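Local coordinates for YohF (Salmonella typhimurium, PDB 6WON), which probably acts as an NAD(P)-dependent oxidoreductase of the short-chain dehydrogenase/reductase family, with acetoin as its likely substrate, at residues Q122-A125 and R126-K130. Residues are numbered along the deposited sequence; the frame is centred on the assembly and turned at random.
Sequences QIAA and RHMIK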
ATOM      1  N   GLN B 122       7.063 -21.680  13.140  1.00 23.92           N
ATOM      2  CA  GLN B 122       6.185 -22.712  13.691  1.00 26.56           C
ATOM      3  C   GLN B 122       6.743 -23.249  14.997  1.00 29.06           C
ATOM      4  O   GLN B 122       6.034 -23.353  16.008  1.00 28.59           O
ATOM      5  CB  GLN B 122       6.035 -23.867  12.698  1.00 26.57           C
ATOM      6  CG  GLN B 122       5.009 -23.696  11.613  1.00 28.22           C
ATOM      7  CD  GLN B 122       4.857 -24.973  10.792  1.00 29.61           C
ATOM      8  OE1 GLN B 122       5.848 -25.554  10.344  1.00 28.50           O
ATOM      9  NE2 GLN B 122       3.617 -25.422  10.609  1.00 25.78           N
ATOM     10  N   ILE B 123       8.023 -23.609  14.982  1.00 30.33           N
ATOM     11  CA  ILE B 123       8.644 -24.217  16.152  1.00 29.61           C
ATOM     12  C   ILE B 123       8.610 -23.257  17.329  1.00 28.65           C
ATOM     13  O   ILE B 123       8.249 -23.638  18.447  1.00 31.89           O
ATOM     14  CB  ILE B 123      10.076 -24.660  15.814  1.00 28.77           C
ATOM     15  CG1 ILE B 123      10.023 -25.862  14.864  1.00 25.94           C
ATOM     16  CG2 ILE B 123      10.855 -24.967  17.094  1.00 30.56           C
ATOM     17  CD1 ILE B 123      11.340 -26.160  14.189  1.00 26.37           C
ATOM     18  N   ALA B 124       8.968 -21.989  17.094  1.00 25.18           N
ATOM     19  CA  ALA B 124       8.970 -21.029  18.191  1.00 27.27           C
ATOM     20  C   ALA B 124       7.553 -20.782  18.698  1.00 27.43           C
ATOM     21  O   ALA B 124       7.328 -20.698  19.913  1.00 26.38           O
ATOM     22  CB  ALA B 124       9.629 -19.713  17.756  1.00 25.85           C
ATOM     23  N   ALA B 125       6.587 -20.688  17.781  1.00 26.55           N
ATOM     24  CA  ALA B 125       5.209 -20.403  18.176  1.00 25.69           C
ATOM     25  C   ALA B 125       4.619 -21.549  18.998  1.00 28.58           C
ATOM     26  O   ALA B 125       3.882 -21.311  19.966  1.00 29.59           O
ATOM     27  CB  ALA B 125       4.365 -20.127  16.934  1.00 23.31           C
ATOM     28  N   ARG B 126       4.954 -22.794  18.648  1.00 28.59           N
ATOM     29  CA  ARG B 126       4.506 -23.932  19.453  1.00 29.49           C
ATOM     30  C   ARG B 126       4.982 -23.813  20.896  1.00 29.06           C
ATOM     31  O   ARG B 126       4.233 -24.117  21.833  1.00 29.66           O
ATOM     32  CB  ARG B 126       4.998 -25.251  18.845  1.00 30.13           C
ATOM     33  CG  ARG B 126       4.152 -25.769  17.693  1.00 31.89           C
ATOM     34  CD  ARG B 126       4.932 -26.776  16.837  1.00 35.34           C
ATOM     35  NE  ARG B 126       4.326 -26.975  15.517  1.00 38.09           N
ATOM     36  CZ  ARG B 126       4.975 -27.425  14.441  1.00 43.80           C
ATOM     37  NH1 ARG B 126       6.273 -27.726  14.502  1.00 43.63           N
ATOM     38  NH2 ARG B 126       4.325 -27.567  13.291  1.00 46.36           N
ATOM     39  N   HIS B 127       6.228 -23.380  21.100  1.00 27.07           N
ATOM     40  CA  HIS B 127       6.723 -23.237  22.466  1.00 29.13           C
ATOM     41  C   HIS B 127       6.047 -22.071  23.170  1.00 27.94           C
ATOM     42  O   HIS B 127       5.729 -22.159  24.362  1.00 26.51           O
ATOM     43  CB  HIS B 127       8.239 -23.065  22.473  1.00 25.80           C
ATOM     44  CG  HIS B 127       8.988 -24.345  22.271  1.00 27.95           C
ATOM     45  ND1 HIS B 127       9.440 -25.116  23.324  1.00 28.18           N
ATOM     46  CD2 HIS B 127       9.339 -25.005  21.141  1.00 28.77           C
ATOM     47  CE1 HIS B 127      10.044 -26.192  22.851  1.00 29.16           C
ATOM     48  NE2 HIS B 127      10.003 -26.147  21.529  1.00 30.19           N
ATOM     49  N   MET B 128       5.826 -20.969  22.449  1.00 26.98           N
ATOM     50  CA  MET B 128       5.188 -19.802  23.051  1.00 27.42           C
ATOM     51  C   MET B 128       3.773 -20.125  23.506  1.00 28.42           C
ATOM     52  O   MET B 128       3.332 -19.667  24.567  1.00 27.60           O
ATOM     53  CB  MET B 128       5.161 -18.644  22.052  1.00 28.03           C
ATOM     54  CG  MET B 128       6.530 -18.044  21.761  1.00 27.91           C
ATOM     55  SD  MET B 128       6.415 -16.936  20.360  1.00 25.12           S
ATOM     56  CE  MET B 128       8.121 -16.367  20.237  1.00 22.54           C
ATOM     57  N   ILE B 129       3.044 -20.901  22.704  1.00 26.20           N
ATOM     58  CA  ILE B 129       1.690 -21.288  23.077  1.00 29.46           C
ATOM     59  C   ILE B 129       1.720 -22.157  24.321  1.00 33.16           C
ATOM     60  O   ILE B 129       1.002 -21.900  25.296  1.00 32.97           O
ATOM     61  CB  ILE B 129       0.999 -22.006  21.908  1.00 29.45           C
ATOM     62  CG1 ILE B 129       0.728 -21.011  20.776  1.00 26.61           C
ATOM     63  CG2 ILE B 129      -0.268 -22.692  22.398  1.00 31.96           C
ATOM     64  CD1 ILE B 129       0.442 -21.678  19.442  1.00 26.70           C
ATOM     65  N   LYS B 130       2.566 -23.196  24.303  1.00 33.83           N
ATOM     66  CA  LYS B 130       2.701 -24.084  25.452  1.00 36.60           C
ATOM     67  C   LYS B 130       3.118 -23.322  26.705  1.00 38.68           C
ATOM     68  O   LYS B 130       2.588 -23.572  27.794  1.00 41.44           O
ATOM     69  CB  LYS B 130       3.708 -25.192  25.136  1.00 38.93           C
ATOM     70  CG  LYS B 130       3.605 -26.372  26.079  1.00 46.26           C
ATOM     71  CD  LYS B 130       4.790 -27.319  25.976  1.00 48.30           C
ATOM     72  CE  LYS B 130       4.860 -28.216  27.214  1.00 49.87           C
ATOM     73  NZ  LYS B 130       6.237 -28.284  27.788  1.00 49.83           N
TER
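Arg126 folds back along Gln122, one helical turn earlier, and the two side chains run side by side in the same direction. Gln122 CB sits over the centre of one guanidinium face, 4.0 Å above its plane, and it is through this packing that the pair touches. Gln122 NE2 comes within 3.5 Å of Arg126 NH2, but both are donors and do not bond each other; the amide and guanidinium planes are turned 45° apart. Arg126 reaches this position because its CG lies beside the backbone N (chi1 -81°) and the chain then stays extended to NE. In the backbone, Arg126 N donates to Gln122 O at 2.9 Å with an N-H...O angle of 161°. Met128 N to Ala124 O (3.0 Å) and Ile129 N to Ala125 O (2.9 Å) repeat this pattern, whereas the bond from His127 N to Ile123 O is weak at 3.3 Å. That same carbonyl oxygen lies in the plane of the His127 ring, at its edge, 3.2 Å from CD2. On another side of the helix, Met128 CE approaches Ala124 CB at 4.4 Å.

Outside the turn, a second subunit fixes the polar ends: Gln122 NE2 donates to the carbonyls of its Phe98 and Met101, and Arg126 NH2 to that of its Ile99. Within the chain, His127 NE2 is hydrogen-bonded to Glu74 OE1, and Met128 packs on Ile178. The i to i+4 contacts of residues 122-130 lie near the C-terminal end of helix 103-131, which joins parallel strands 85-88 and 135-140 in a Rossmann-type beta-alpha-beta crossover.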